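Local coordinates for copper-containing nitrite reductase (Thermus scotoductus, PDB 6HBE), which probably catalyses the one-electron reduction of nitrite to nitric oxide with electrons from cytochrome c, using bound copper ions in a homotrimer, at residues C[80-85]-C[101-106]; C[222-227]-C[234-239]; C[354-359]-C[431-436]. All blocks are in the same frame, centred on the assembly; numbering follows the deposited sequence.

Contact 1: C[80-85]-C[101-106]; sequences HAANTQ and FSFTAD. With CU (copper (II) ion), chain M.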
ATOM      1  N   HIS C  80       8.375 -23.698   1.222  1.00 22.23           N
ATOM      2  CA  HIS C  80       7.361 -23.616   2.277  1.00 20.19           C
ATOM      3  C   HIS C  80       6.615 -24.933   2.511  1.00 21.11           C
ATOM      4  O   HIS C  80       5.954 -25.054   3.520  1.00 21.52           O
ATOM      5  CB  HIS C  80       6.337 -22.473   2.034  1.00 21.26           C
ATOM      6  CG  HIS C  80       6.900 -21.078   2.077  1.00 20.11           C
ATOM      7  ND1 HIS C  80       6.099 -19.960   1.940  1.00 21.81           N
ATOM      8  CD2 HIS C  80       8.157 -20.610   2.270  1.00 21.30           C
ATOM      9  CE1 HIS C  80       6.849 -18.869   1.995  1.00 20.72           C
ATOM     10  NE2 HIS C  80       8.108 -19.236   2.209  1.00 22.55           N
ATOM     11  N   ALA C  81       6.671 -25.890   1.565  1.00 20.74           N
ATOM     12  CA  ALA C  81       6.126 -27.258   1.779  1.00 22.57           C
ATOM     13  C   ALA C  81       6.852 -28.103   2.825  1.00 22.37           C
ATOM     14  O   ALA C  81       6.309 -29.145   3.271  1.00 23.82           O
ATOM     15  CB  ALA C  81       6.106 -28.025   0.456  1.00 22.83           C
ATOM     16  N   ALA C  82       8.040 -27.676   3.232  1.00 22.88           N
ATOM     17  CA  ALA C  82       8.807 -28.382   4.279  1.00 23.64           C
ATOM     18  C   ALA C  82       8.501 -27.873   5.696  1.00 23.83           C
ATOM     19  O   ALA C  82       8.790 -26.706   5.988  1.00 26.15           O
ATOM     20  CB  ALA C  82      10.284 -28.208   3.998  1.00 23.75           C
ATOM     21  N   ASN C  83       7.929 -28.742   6.555  1.00 23.40           N
ATOM     22  CA  ASN C  83       7.766 -28.506   7.993  1.00 23.32           C
ATOM     23  C   ASN C  83       8.962 -29.152   8.757  1.00 24.48           C
ATOM     24  O   ASN C  83       8.789 -30.059   9.571  1.00 24.35           O
ATOM     25  CB  ASN C  83       6.417 -29.055   8.508  1.00 24.33           C
ATOM     26  CG  ASN C  83       6.129 -28.679   9.971  1.00 24.50           C
ATOM     27  OD1 ASN C  83       6.366 -27.543  10.393  1.00 25.34           O
ATOM     28  ND2 ASN C  83       5.605 -29.628  10.742  1.00 24.75           N
ATOM     29  N   THR C  84      10.156 -28.650   8.472  1.00 22.81           N
ATOM     30  CA  THR C  84      11.394 -29.053   9.121  1.00 25.55           C
ATOM     31  C   THR C  84      12.463 -28.016   8.799  1.00 24.48           C
ATOM     32  O   THR C  84      12.302 -27.243   7.854  1.00 24.92           O
ATOM     33  CB  THR C  84      11.830 -30.515   8.729  1.00 26.36           C
ATOM     34  OG1 THR C  84      12.925 -30.946   9.557  1.00 27.11           O
ATOM     35  CG2 THR C  84      12.244 -30.607   7.271  1.00 25.43           C
ATOM     36  N   GLN C  85      13.524 -27.988   9.605  0.50 25.00           N
ATOM     37  CA  GLN C  85      14.649 -27.074   9.429  0.50 24.79           C
ATOM     38  C   GLN C  85      15.203 -27.066   7.998  0.50 26.12           C
ATOM     39  O   GLN C  85      15.507 -28.136   7.465  0.50 26.54           O
ATOM     40  CB  GLN C  85      15.771 -27.485  10.395  0.50 24.77           C
ATOM     41  CG  GLN C  85      17.106 -26.864  10.075  0.50 23.84           C
ATOM     42  CD  GLN C  85      17.155 -25.398  10.456  0.50 23.76           C
ATOM     43  OE1 GLN C  85      17.885 -24.611   9.859  0.50 23.14           O
ATOM     44  NE2 GLN C  85      16.363 -25.024  11.453  0.50 24.35           N
ATOM     45  N   PHE C 101      18.990 -32.061  -0.354  1.00 30.12           N
ATOM     46  CA  PHE C 101      18.078 -32.038   0.798  1.00 29.96           C
ATOM     47  C   PHE C 101      16.792 -32.830   0.520  1.00 28.69           C
ATOM     48  O   PHE C 101      16.213 -32.744  -0.567  1.00 31.69           O
ATOM     49  CB  PHE C 101      17.782 -30.560   1.143  1.00 30.26           C
ATOM     50  CG  PHE C 101      16.815 -30.364   2.288  1.00 30.60           C
ATOM     51  CD1 PHE C 101      17.233 -30.518   3.607  1.00 30.93           C
ATOM     52  CD2 PHE C 101      15.502 -29.983   2.048  1.00 29.84           C
ATOM     53  CE1 PHE C 101      16.358 -30.322   4.665  1.00 31.73           C
ATOM     54  CE2 PHE C 101      14.613 -29.778   3.106  1.00 31.26           C
ATOM     55  CZ  PHE C 101      15.037 -29.950   4.416  1.00 30.46           C
ATOM     56  N   SER C 102      16.333 -33.596   1.491  1.00 30.32           N
ATOM     57  CA  SER C 102      15.062 -34.299   1.388  1.00 32.11           C
ATOM     58  C   SER C 102      14.133 -33.955   2.541  1.00 29.40           C
ATOM     59  O   SER C 102      14.608 -33.732   3.651  1.00 28.15           O
ATOM     60  CB  SER C 102      15.293 -35.815   1.376  1.00 34.41           C
ATOM     61  OG  SER C 102      16.355 -36.114   0.489  1.00 39.56           O
ATOM     62  N   PHE C 103      12.826 -33.958   2.267  1.00 27.10           N
ATOM     63  CA  PHE C 103      11.765 -33.792   3.269  1.00 27.92           C
ATOM     64  C   PHE C 103      10.539 -34.556   2.831  1.00 27.48           C
ATOM     65  O   PHE C 103      10.420 -34.874   1.668  1.00 29.05           O
ATOM     66  CB  PHE C 103      11.425 -32.301   3.512  1.00 27.35           C
ATOM     67  CG  PHE C 103      10.856 -31.585   2.312  1.00 25.22           C
ATOM     68  CD1 PHE C 103      11.689 -31.069   1.334  1.00 25.56           C
ATOM     69  CD2 PHE C 103       9.477 -31.428   2.168  1.00 25.41           C
ATOM     70  CE1 PHE C 103      11.166 -30.418   0.215  1.00 25.96           C
ATOM     71  CE2 PHE C 103       8.942 -30.765   1.061  1.00 25.72           C
ATOM     72  CZ  PHE C 103       9.788 -30.261   0.085  1.00 24.32           C
ATOM     73  N   THR C 104       9.643 -34.872   3.762  1.00 27.36           N
ATOM     74  CA  THR C 104       8.353 -35.442   3.435  1.00 30.22           C
ATOM     75  C   THR C 104       7.290 -34.340   3.318  1.00 30.50           C
ATOM     76  O   THR C 104       7.233 -33.448   4.165  1.00 27.99           O
ATOM     77  CB  THR C 104       7.930 -36.470   4.508  1.00 33.12           C
ATOM     78  OG1 THR C 104       8.963 -37.457   4.608  1.00 41.40           O
ATOM     79  CG2 THR C 104       6.664 -37.180   4.126  1.00 35.78           C
ATOM     80  N   ALA C 105       6.456 -34.419   2.272  1.00 29.48           N
ATOM     81  CA  ALA C 105       5.351 -33.475   2.075  1.00 30.75           C
ATOM     82  C   ALA C 105       4.161 -33.868   2.925  1.00 31.84           C
ATOM     83  O   ALA C 105       3.244 -34.542   2.459  1.00 33.03           O
ATOM     84  CB  ALA C 105       4.972 -33.407   0.595  1.00 31.64           C
ATOM     85  N   ASP C 106       4.175 -33.426   4.180  1.00 33.76           N
ATOM     86  CA  ASP C 106       3.154 -33.794   5.177  1.00 35.78           C
ATOM     87  C   ASP C 106       1.865 -32.982   5.116  1.00 31.26           C
ATOM     88  O   ASP C 106       0.891 -33.355   5.745  1.00 32.57           O
ATOM     89  CB  ASP C 106       3.728 -33.642   6.609  1.00 39.00           C
ATOM     90  CG  ASP C 106       4.920 -34.566   6.885  1.00 44.04           C
ATOM     91  OD1 ASP C 106       5.119 -35.542   6.143  1.00 45.91           O
ATOM     92  OD2 ASP C 106       5.657 -34.309   7.857  1.00 45.16           O
TER
HETATM   93 CU    CU M 501       9.451 -17.705   2.556  1.00 23.61          CU
HETATM   94  O   HOH W   1       5.523 -30.933   5.377  1.00 34.49           O
HETATM   95  O   HOH W   2       5.262 -32.437  10.039  1.00 33.40           O
HETATM   96  O   HOH W   3       8.395 -31.654   6.083  1.00 33.64           O
HETATM   97  O   HOH W   4      10.646 -18.485   3.881  1.00 28.85           O
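In the first cupredoxin domain, the loop that leaves copper ligand His80 turns back over the end of strand 98-104, and two phenylalanines of the strand receive it. Phe103 takes the larger share. Its CG sits in the crowded position between backbone N and carbonyl carbon (chi1 64°), and the methyl CB of Ala82 lies over one ring face, 3.9 Å from the centroid and 17° off the normal, a CH-pi contact. Ala81 CB adds an apolar touch to Phe103 CE2 at 4.0 Å. Phe101, its CG anti to the backbone N, meets Thr84 tip to tip: CG2 of Thr84 reaches the ring edge at CZ. The side-chain contacts are apolar, and Gln85 O comes within 3.6 Å of Phe101 CZ; water joins the polar groups: one molecule accepts from Asn83 N and donates to Thr104 O, and another accepts from Asn83 ND2 and donates to Asp106 OD2. His80 points away from the strand, and His114 of the same chain and His267 of a second subunit complete the protein ligands of its copper, so the site spans a subunit interface. His80 NE2 binds that copper at 2.1 Å, and a water O lies 1.9 Å from CU.

Contact 2: C[222-227]-C[234-239]; sequences FEYMYY and LVVGAQ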
ATOM      1  N   PHE C 222     -16.998 -18.092  -7.839  1.00 23.17           N
ATOM      2  CA  PHE C 222     -16.250 -19.305  -7.510  1.00 22.04           C
ATOM      3  C   PHE C 222     -17.072 -20.182  -6.567  1.00 22.24           C
ATOM      4  O   PHE C 222     -17.547 -19.734  -5.518  1.00 22.96           O
ATOM      5  CB  PHE C 222     -14.866 -19.016  -6.868  1.00 22.08           C
ATOM      6  CG  PHE C 222     -13.945 -18.159  -7.709  1.00 21.84           C
ATOM      7  CD1 PHE C 222     -13.728 -18.445  -9.039  1.00 22.73           C
ATOM      8  CD2 PHE C 222     -13.253 -17.108  -7.137  1.00 22.77           C
ATOM      9  CE1 PHE C 222     -12.856 -17.678  -9.814  1.00 24.42           C
ATOM     10  CE2 PHE C 222     -12.388 -16.326  -7.901  1.00 23.90           C
ATOM     11  CZ  PHE C 222     -12.172 -16.627  -9.238  1.00 23.74           C
ATOM     12  N   GLU C 223     -17.240 -21.445  -6.940  1.00 23.31           N
ATOM     13  CA  GLU C 223     -18.133 -22.326  -6.186  1.00 23.14           C
ATOM     14  C   GLU C 223     -17.524 -22.749  -4.851  1.00 22.74           C
ATOM     15  O   GLU C 223     -18.177 -22.634  -3.797  1.00 22.22           O
ATOM     16  CB  GLU C 223     -18.523 -23.532  -7.033  1.00 26.79           C
ATOM     17  CG  GLU C 223     -19.076 -23.093  -8.404  1.00 27.96           C
ATOM     18  CD  GLU C 223     -19.836 -24.164  -9.131  1.00 31.38           C
ATOM     19  OE1 GLU C 223     -20.675 -24.828  -8.487  1.00 31.47           O
ATOM     20  OE2 GLU C 223     -19.593 -24.332 -10.345  1.00 32.22           O
ATOM     21  N   TYR C 224     -16.294 -23.257  -4.901  1.00 21.21           N
ATOM     22  CA  TYR C 224     -15.571 -23.704  -3.699  1.00 24.15           C
ATOM     23  C   TYR C 224     -14.133 -23.192  -3.752  1.00 22.12           C
ATOM     24  O   TYR C 224     -13.507 -23.290  -4.782  1.00 23.68           O
ATOM     25  CB  TYR C 224     -15.520 -25.240  -3.616  1.00 25.11           C
ATOM     26  CG  TYR C 224     -16.851 -25.960  -3.763  1.00 27.67           C
ATOM     27  CD1 TYR C 224     -17.955 -25.616  -2.980  1.00 29.60           C
ATOM     28  CD2 TYR C 224     -16.987 -27.035  -4.659  1.00 30.16           C
ATOM     29  CE1 TYR C 224     -19.187 -26.279  -3.117  1.00 31.07           C
ATOM     30  CE2 TYR C 224     -18.217 -27.712  -4.805  1.00 31.30           C
ATOM     31  CZ  TYR C 224     -19.309 -27.327  -4.037  1.00 32.57           C
ATOM     32  OH  TYR C 224     -20.509 -28.010  -4.174  1.00 34.58           O
ATOM     33  N   MET C 225     -13.609 -22.701  -2.631  1.00 22.74           N
ATOM     34  CA  MET C 225     -12.212 -22.288  -2.516  1.00 22.44           C
ATOM     35  C   MET C 225     -11.609 -22.853  -1.235  1.00 21.68           C
ATOM     36  O   MET C 225     -12.295 -23.000  -0.251  1.00 21.47           O
ATOM     37  CB  MET C 225     -12.071 -20.761  -2.493  1.00 23.11           C
ATOM     38  CG  MET C 225     -12.994 -20.016  -3.420  1.00 23.34           C
ATOM     39  SD  MET C 225     -12.556 -18.290  -3.705  1.00 24.31           S
ATOM     40  CE  MET C 225     -12.555 -17.655  -2.036  1.00 22.50           C
ATOM     41  N   TYR C 226     -10.306 -23.113  -1.262  1.00 21.11           N
ATOM     42  CA  TYR C 226      -9.592 -23.704  -0.140  1.00 21.99           C
ATOM     43  C   TYR C 226      -8.382 -22.845   0.197  1.00 20.19           C
ATOM     44  O   TYR C 226      -7.435 -22.770  -0.592  1.00 20.55           O
ATOM     45  CB  TYR C 226      -9.185 -25.141  -0.491  1.00 22.33           C
ATOM     46  CG  TYR C 226     -10.347 -25.955  -1.024  1.00 24.14           C
ATOM     47  CD1 TYR C 226     -10.647 -25.974  -2.390  1.00 25.67           C
ATOM     48  CD2 TYR C 226     -11.159 -26.697  -0.164  1.00 23.71           C
ATOM     49  CE1 TYR C 226     -11.732 -26.707  -2.879  1.00 27.01           C
ATOM     50  CE2 TYR C 226     -12.236 -27.430  -0.644  1.00 25.38           C
ATOM     51  CZ  TYR C 226     -12.521 -27.444  -1.988  1.00 27.17           C
ATOM     52  OH  TYR C 226     -13.590 -28.170  -2.471  1.00 30.21           O
ATOM     53  N   TYR C 227      -8.408 -22.191   1.350  1.00 19.53           N
ATOM     54  CA  TYR C 227      -7.288 -21.339   1.782  1.00 21.13           C
ATOM     55  C   TYR C 227      -6.026 -22.193   2.042  1.00 20.03           C
ATOM     56  O   TYR C 227      -6.104 -23.247   2.700  1.00 19.24           O
ATOM     57  CB  TYR C 227      -7.659 -20.486   2.987  1.00 22.46           C
ATOM     58  CG  TYR C 227      -6.601 -19.457   3.456  1.00 23.65           C
ATOM     59  CD1 TYR C 227      -6.112 -18.457   2.605  1.00 26.50           C
ATOM     60  CD2 TYR C 227      -6.122 -19.473   4.764  1.00 27.31           C
ATOM     61  CE1 TYR C 227      -5.166 -17.524   3.050  1.00 28.46           C
ATOM     62  CE2 TYR C 227      -5.191 -18.543   5.229  1.00 28.36           C
ATOM     63  CZ  TYR C 227      -4.712 -17.562   4.376  1.00 30.15           C
ATOM     64  OH  TYR C 227      -3.759 -16.670   4.883  1.00 33.12           O
ATOM     65  N   LEU C 234     -12.448 -24.559   3.728  1.00 23.03           N
ATOM     66  CA  LEU C 234     -13.440 -24.295   2.674  1.00 23.89           C
ATOM     67  C   LEU C 234     -14.202 -22.965   2.836  1.00 24.39           C
ATOM     68  O   LEU C 234     -14.680 -22.649   3.913  1.00 24.23           O
ATOM     69  CB  LEU C 234     -14.467 -25.441   2.610  1.00 25.72           C
ATOM     70  CG  LEU C 234     -15.649 -25.319   1.623  1.00 24.29           C
ATOM     71  CD1 LEU C 234     -15.159 -25.321   0.183  1.00 24.85           C
ATOM     72  CD2 LEU C 234     -16.638 -26.458   1.846  1.00 26.76           C
ATOM     73  N   VAL C 235     -14.292 -22.205   1.734  1.00 23.67           N
ATOM     74  CA  VAL C 235     -15.069 -20.984   1.602  1.00 22.98           C
ATOM     75  C   VAL C 235     -15.919 -21.192   0.358  1.00 22.57           C
ATOM     76  O   VAL C 235     -15.398 -21.704  -0.652  1.00 23.43           O
ATOM     77  CB  VAL C 235     -14.102 -19.774   1.369  1.00 24.73           C
ATOM     78  CG1 VAL C 235     -14.865 -18.474   1.123  1.00 25.71           C
ATOM     79  CG2 VAL C 235     -13.134 -19.630   2.534  1.00 26.31           C
ATOM     80  N   VAL C 236     -17.206 -20.832   0.400  1.00 21.79           N
ATOM     81  CA  VAL C 236     -18.087 -21.049  -0.750  1.00 22.84           C
ATOM     82  C   VAL C 236     -18.641 -19.748  -1.346  1.00 21.70           C
ATOM     83  O   VAL C 236     -18.841 -18.760  -0.630  1.00 20.41           O
ATOM     84  CB  VAL C 236     -19.259 -22.020  -0.421  1.00 26.13           C
ATOM     85  CG1 VAL C 236     -18.736 -23.280   0.250  1.00 27.46           C
ATOM     86  CG2 VAL C 236     -20.313 -21.384   0.465  1.00 28.39           C
ATOM     87  N   GLY C 237     -18.951 -19.785  -2.644  1.00 20.76           N
ATOM     88  CA  GLY C 237     -19.712 -18.720  -3.285  1.00 21.29           C
ATOM     89  C   GLY C 237     -19.104 -17.321  -3.285  1.00 21.66           C
ATOM     90  O   GLY C 237     -19.774 -16.344  -2.886  1.00 21.58           O
ATOM     91  N   ALA C 238     -17.874 -17.226  -3.782  1.00 20.46           N
ATOM     92  CA  ALA C 238     -17.077 -16.006  -3.675  1.00 20.87           C
ATOM     93  C   ALA C 238     -16.807 -15.278  -5.000  1.00 19.76           C
ATOM     94  O   ALA C 238     -16.419 -15.887  -6.023  1.00 21.19           O
ATOM     95  CB  ALA C 238     -15.756 -16.322  -2.972  1.00 20.88           C
ATOM     96  N   GLN C 239     -16.984 -13.971  -4.969  1.00 19.24           N
ATOM     97  CA  GLN C 239     -16.579 -13.111  -6.095  1.00 19.08           C
ATOM     98  C   GLN C 239     -15.079 -12.800  -6.141  1.00 20.26           C
ATOM     99  O   GLN C 239     -14.580 -12.368  -7.183  1.00 19.56           O
ATOM    100  CB  GLN C 239     -17.392 -11.805  -6.109  1.00 19.60           C
ATOM    101  CG  GLN C 239     -16.911 -10.725  -5.140  1.00 20.00           C
ATOM    102  CD  GLN C 239     -18.021  -9.810  -4.684  1.00 21.86           C
ATOM    103  OE1 GLN C 239     -18.415  -8.879  -5.388  1.00 18.48           O
ATOM    104  NE2 GLN C 239     -18.507 -10.044  -3.484  1.00 21.22           N
TER
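This is an antiparallel backbone pairing between neighbouring strands, 222-227 and 234-238, the latter outermost within the chain in its mixed sheet. The axes of 224-227 and 234-236 approach to 4.7 Å with directions 147° apart. Met225 and Val235 form a hydrogen-bonded pair: Met225 N donates to Val235 O at 2.8 Å, nearly along the C=O axis, and Val235 N returns a bond to Met225 O in the carbonyl plane. The beta hairpin, part of the second cupredoxin domain, is interrupted by a G1 beta bulge, in which Gly237 and Ala238 both face Phe222. Gly237 has a positive phi of 61°, which favours glycine, and its N bonds Glu223 O at 3.2 Å from above the carbonyl plane. At the bulge itself, Phe222 N to Ala238 O (2.9 Å) and Ala238 N to Phe222 O make a second hydrogen-bonded pair. On the face of Met225, Val235 and Ala238, the Met225 chain bends at chi3 (-57°) and brings CE to Ala238 CB at 3.6 Å, with Val235 CG1 also in contact. On the other face Leu234 CD1 meets Tyr224 CB and, at 3.7 Å, Tyr226 CE2, whose hydroxyl bonds Glu252. Gln239 OE1 bonds His80 ND1 of the third subunit.

Contact 3: C[354-359]-C[431-436]; sequences VGNSFY and HPYMKG. With CU (copper (II) ion), chain L.
His431 opens 431-436 as a copper ligand, with ND1 2.0 Å from the metal. The amide ND2 of Asn356 lies over one face of its imidazole, 3.9 Å above the plane and displaced toward the rim. A type I beta turn follows, closed by Met434 N bonding to His431 O at 2.9 Å. Within that turn Tyr433 holds CG in the crowded position between backbone N and carbonyl carbon (chi1 58°), and its OH accepts a bond from Asn356 ND2 at 3.2 Å, bent to 137° at the hydrogen. Glu385 also bonds that hydroxyl, and His120 bonds Asn356 OD1, so Asn356 ties the turn to the first domain. This is the copper site of the C-terminal cupredoxin domain, completed by His390 and by Cys428 and Met434, which with His431 form the Cys-His-Met ligand loop of the plastocyanin/azurin family. Met434 SD stands 3.0 Å from the copper. Its chain bends at chi3 (56°), which puts CE over one face of the Phe358 ring, 3.9 Å from the centroid, a CH-pi contact, with SD making the Met-aromatic contact obliquely from farther off. Met434 CG packs 3.2 Å from the buried Asn356 O, which has no polar partner. Lys435 brings its backbone carbon to the ring edge at Phe358 CD2, and its O receives a bond from a water that accepts from Phe358 N. Gly436 N follows, 3.9 Å from Phe358 CD2.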
ATOM      1  N   VAL C 354      19.816   1.718  -0.877  1.00 20.80           N
ATOM      2  CA  VAL C 354      18.469   1.280  -0.470  1.00 20.61           C
ATOM      3  C   VAL C 354      17.986   0.117  -1.350  1.00 19.68           C
ATOM      4  O   VAL C 354      18.024   0.198  -2.576  1.00 21.06           O
ATOM      5  CB  VAL C 354      17.470   2.478  -0.431  1.00 21.26           C
ATOM      6  CG1 VAL C 354      17.399   3.239  -1.745  1.00 20.87           C
ATOM      7  CG2 VAL C 354      16.054   2.044   0.007  1.00 21.23           C
ATOM      8  N   GLY C 355      17.538  -0.974  -0.716  1.00 20.76           N
ATOM      9  CA  GLY C 355      17.144  -2.190  -1.454  1.00 21.38           C
ATOM     10  C   GLY C 355      18.212  -2.721  -2.401  1.00 22.69           C
ATOM     11  O   GLY C 355      17.908  -3.085  -3.537  1.00 21.67           O
ATOM     12  N   ASN C 356      19.473  -2.769  -1.926  1.00 22.48           N
ATOM     13  CA  ASN C 356      20.633  -3.169  -2.745  1.00 22.28           C
ATOM     14  C   ASN C 356      20.680  -2.405  -4.069  1.00 22.72           C
ATOM     15  O   ASN C 356      20.807  -2.997  -5.144  1.00 22.81           O
ATOM     16  CB  ASN C 356      20.680  -4.686  -2.979  1.00 23.81           C
ATOM     17  CG  ASN C 356      21.030  -5.483  -1.729  1.00 23.46           C
ATOM     18  OD1 ASN C 356      21.016  -4.980  -0.600  1.00 24.52           O
ATOM     19  ND2 ASN C 356      21.373  -6.740  -1.929  1.00 25.30           N
ATOM     20  N   SER C 357      20.529  -1.084  -3.974  1.00 21.44           N
ATOM     21  CA  SER C 357      20.631  -0.188  -5.115  1.00 20.27           C
ATOM     22  C   SER C 357      21.077   1.177  -4.682  1.00 20.75           C
ATOM     23  O   SER C 357      21.047   1.490  -3.495  1.00 22.56           O
ATOM     24  CB  SER C 357      19.308  -0.100  -5.902  1.00 20.12           C
ATOM     25  OG  SER C 357      18.319   0.704  -5.269  1.00 21.71           O
ATOM     26  N   PHE C 358      21.485   2.013  -5.652  1.00 22.18           N
ATOM     27  CA  PHE C 358      21.842   3.398  -5.400  1.00 23.06           C
ATOM     28  C   PHE C 358      20.752   4.308  -5.971  1.00 22.14           C
ATOM     29  O   PHE C 358      20.358   4.133  -7.109  1.00 22.87           O
ATOM     30  CB  PHE C 358      23.207   3.781  -6.021  1.00 23.64           C
ATOM     31  CG  PHE C 358      24.372   2.991  -5.483  1.00 23.74           C
ATOM     32  CD1 PHE C 358      24.903   3.272  -4.238  1.00 22.87           C
ATOM     33  CD2 PHE C 358      24.935   1.937  -6.231  1.00 24.68           C
ATOM     34  CE1 PHE C 358      25.982   2.542  -3.742  1.00 23.27           C
ATOM     35  CE2 PHE C 358      26.007   1.213  -5.747  1.00 24.30           C
ATOM     36  CZ  PHE C 358      26.527   1.507  -4.495  1.00 25.02           C
ATOM     37  N   TYR C 359      20.303   5.296  -5.181  1.00 23.73           N
ATOM     38  CA  TYR C 359      19.219   6.220  -5.574  1.00 23.78           C
ATOM     39  C   TYR C 359      19.584   7.673  -5.312  1.00 23.36           C
ATOM     40  O   TYR C 359      19.779   8.049  -4.169  1.00 24.08           O
ATOM     41  CB  TYR C 359      17.911   5.876  -4.821  1.00 25.25           C
ATOM     42  CG  TYR C 359      16.729   6.691  -5.276  1.00 25.22           C
ATOM     43  CD1 TYR C 359      16.113   6.427  -6.496  1.00 29.90           C
ATOM     44  CD2 TYR C 359      16.255   7.739  -4.516  1.00 29.25           C
ATOM     45  CE1 TYR C 359      15.035   7.193  -6.937  1.00 31.33           C
ATOM     46  CE2 TYR C 359      15.176   8.512  -4.949  1.00 31.34           C
ATOM     47  CZ  TYR C 359      14.567   8.215  -6.151  1.00 33.17           C
ATOM     48  OH  TYR C 359      13.495   8.974  -6.570  1.00 43.60           O
ATOM     49  N   HIS C 431      28.193  -6.317  -2.874  1.00 26.69           N
ATOM     50  CA  HIS C 431      27.159  -6.729  -3.836  1.00 25.69           C
ATOM     51  C   HIS C 431      27.494  -6.131  -5.212  1.00 27.25           C
ATOM     52  O   HIS C 431      26.985  -5.066  -5.586  1.00 26.59           O
ATOM     53  CB  HIS C 431      25.769  -6.234  -3.357  1.00 25.38           C
ATOM     54  CG  HIS C 431      25.490  -6.488  -1.906  1.00 25.04           C
ATOM     55  ND1 HIS C 431      25.595  -5.510  -0.931  1.00 25.24           N
ATOM     56  CD2 HIS C 431      25.105  -7.616  -1.267  1.00 25.10           C
ATOM     57  CE1 HIS C 431      25.276  -6.026   0.238  1.00 25.22           C
ATOM     58  NE2 HIS C 431      24.987  -7.304   0.066  1.00 24.98           N
ATOM     59  N   PRO C 432      28.361  -6.814  -5.997  1.00 29.41           N
ATOM     60  CA  PRO C 432      28.942  -6.153  -7.192  1.00 29.34           C
ATOM     61  C   PRO C 432      27.981  -5.826  -8.346  1.00 28.78           C
ATOM     62  O   PRO C 432      28.344  -5.056  -9.221  1.00 28.30           O
ATOM     63  CB  PRO C 432      30.065  -7.110  -7.642  1.00 31.29           C
ATOM     64  CG  PRO C 432      29.890  -8.374  -6.854  1.00 33.83           C
ATOM     65  CD  PRO C 432      28.819  -8.204  -5.817  1.00 31.97           C
ATOM     66  N   TYR C 433      26.782  -6.407  -8.310  1.00 28.07           N
ATOM     67  CA  TYR C 433      25.657  -6.091  -9.224  1.00 28.92           C
ATOM     68  C   TYR C 433      24.936  -4.754  -8.904  1.00 27.27           C
ATOM     69  O   TYR C 433      24.186  -4.252  -9.738  1.00 28.67           O
ATOM     70  CB  TYR C 433      24.648  -7.266  -9.277  1.00 27.80           C
ATOM     71  CG  TYR C 433      24.086  -7.631  -7.929  1.00 27.82           C
ATOM     72  CD1 TYR C 433      22.958  -6.982  -7.413  1.00 27.57           C
ATOM     73  CD2 TYR C 433      24.694  -8.603  -7.142  1.00 25.19           C
ATOM     74  CE1 TYR C 433      22.464  -7.308  -6.150  1.00 26.47           C
ATOM     75  CE2 TYR C 433      24.226  -8.909  -5.898  1.00 26.23           C
ATOM     76  CZ  TYR C 433      23.102  -8.266  -5.394  1.00 27.13           C
ATOM     77  OH  TYR C 433      22.672  -8.611  -4.123  1.00 25.69           O
ATOM     78  N   MET C 434      25.166  -4.174  -7.722  1.00 26.28           N
ATOM     79  CA  MET C 434      24.737  -2.784  -7.441  1.00 27.04           C
ATOM     80  C   MET C 434      25.613  -1.814  -8.187  1.00 27.85           C
ATOM     81  O   MET C 434      26.841  -1.855  -8.031  1.00 32.58           O
ATOM     82  CB  MET C 434      24.906  -2.422  -5.975  1.00 28.29           C
ATOM     83  CG  MET C 434      23.976  -3.152  -5.047  1.00 28.41           C
ATOM     84  SD  MET C 434      24.192  -2.717  -3.303  1.00 27.93           S
ATOM     85  CE  MET C 434      23.990  -0.967  -3.273  1.00 27.46           C
ATOM     86  N   LYS C 435      25.009  -0.910  -8.942  1.00 26.77           N
ATOM     87  CA  LYS C 435      25.784   0.001  -9.792  1.00 27.74           C
ATOM     88  C   LYS C 435      25.157   1.374  -9.922  1.00 27.05           C
ATOM     89  O   LYS C 435      23.934   1.509 -10.058  1.00 25.78           O
ATOM     90  CB  LYS C 435      25.981  -0.609 -11.196  1.00 31.37           C
ATOM     91  CG  LYS C 435      26.932   0.199 -12.096  1.00 38.00           C
ATOM     92  CD  LYS C 435      27.251  -0.486 -13.427  1.00 41.74           C
ATOM     93  CE  LYS C 435      28.161  -1.692 -13.255  1.00 45.29           C
ATOM     94  NZ  LYS C 435      28.523  -2.287 -14.572  1.00 46.22           N
ATOM     95  N   GLY C 436      26.014   2.396  -9.926  1.00 25.75           N
ATOM     96  CA  GLY C 436      25.601   3.782 -10.104  1.00 26.51           C
ATOM     97  C   GLY C 436      26.639   4.616 -10.838  1.00 27.83           C
ATOM     98  O   GLY C 436      27.762   4.141 -11.087  1.00 26.98           O
TER
HETATM   99 CU    CU L 500      26.090  -3.578  -1.150  1.00 26.91          CU
HETATM  100  O   HOH W   5      21.438   1.380  -8.578  1.00 25.92           O

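How the contacts relate
Contacts 2 and 3 are buried, whereas contact 1 is only partly so. Contacts 1 and 3, centres about 34 Å apart in different cupredoxin domains, both hold copper ligands, but only in contact 3 do these (His431, Met434) meet the partner segment; His80 of contact 1 points away. Their chemistry diverges: contact 1 joins its segments by apolar touches and water bridges and its copper lies at a subunit interface, while contact 3 adds a direct side-chain bond and is touched by no other chain. Contact 2 rests chiefly on main-chain hydrogen bonds and holds no metal ligand. It shares no strands with the others, yet the trimer relates it to contact 1 through the Gln239-His80 bond between neighbouring subunits.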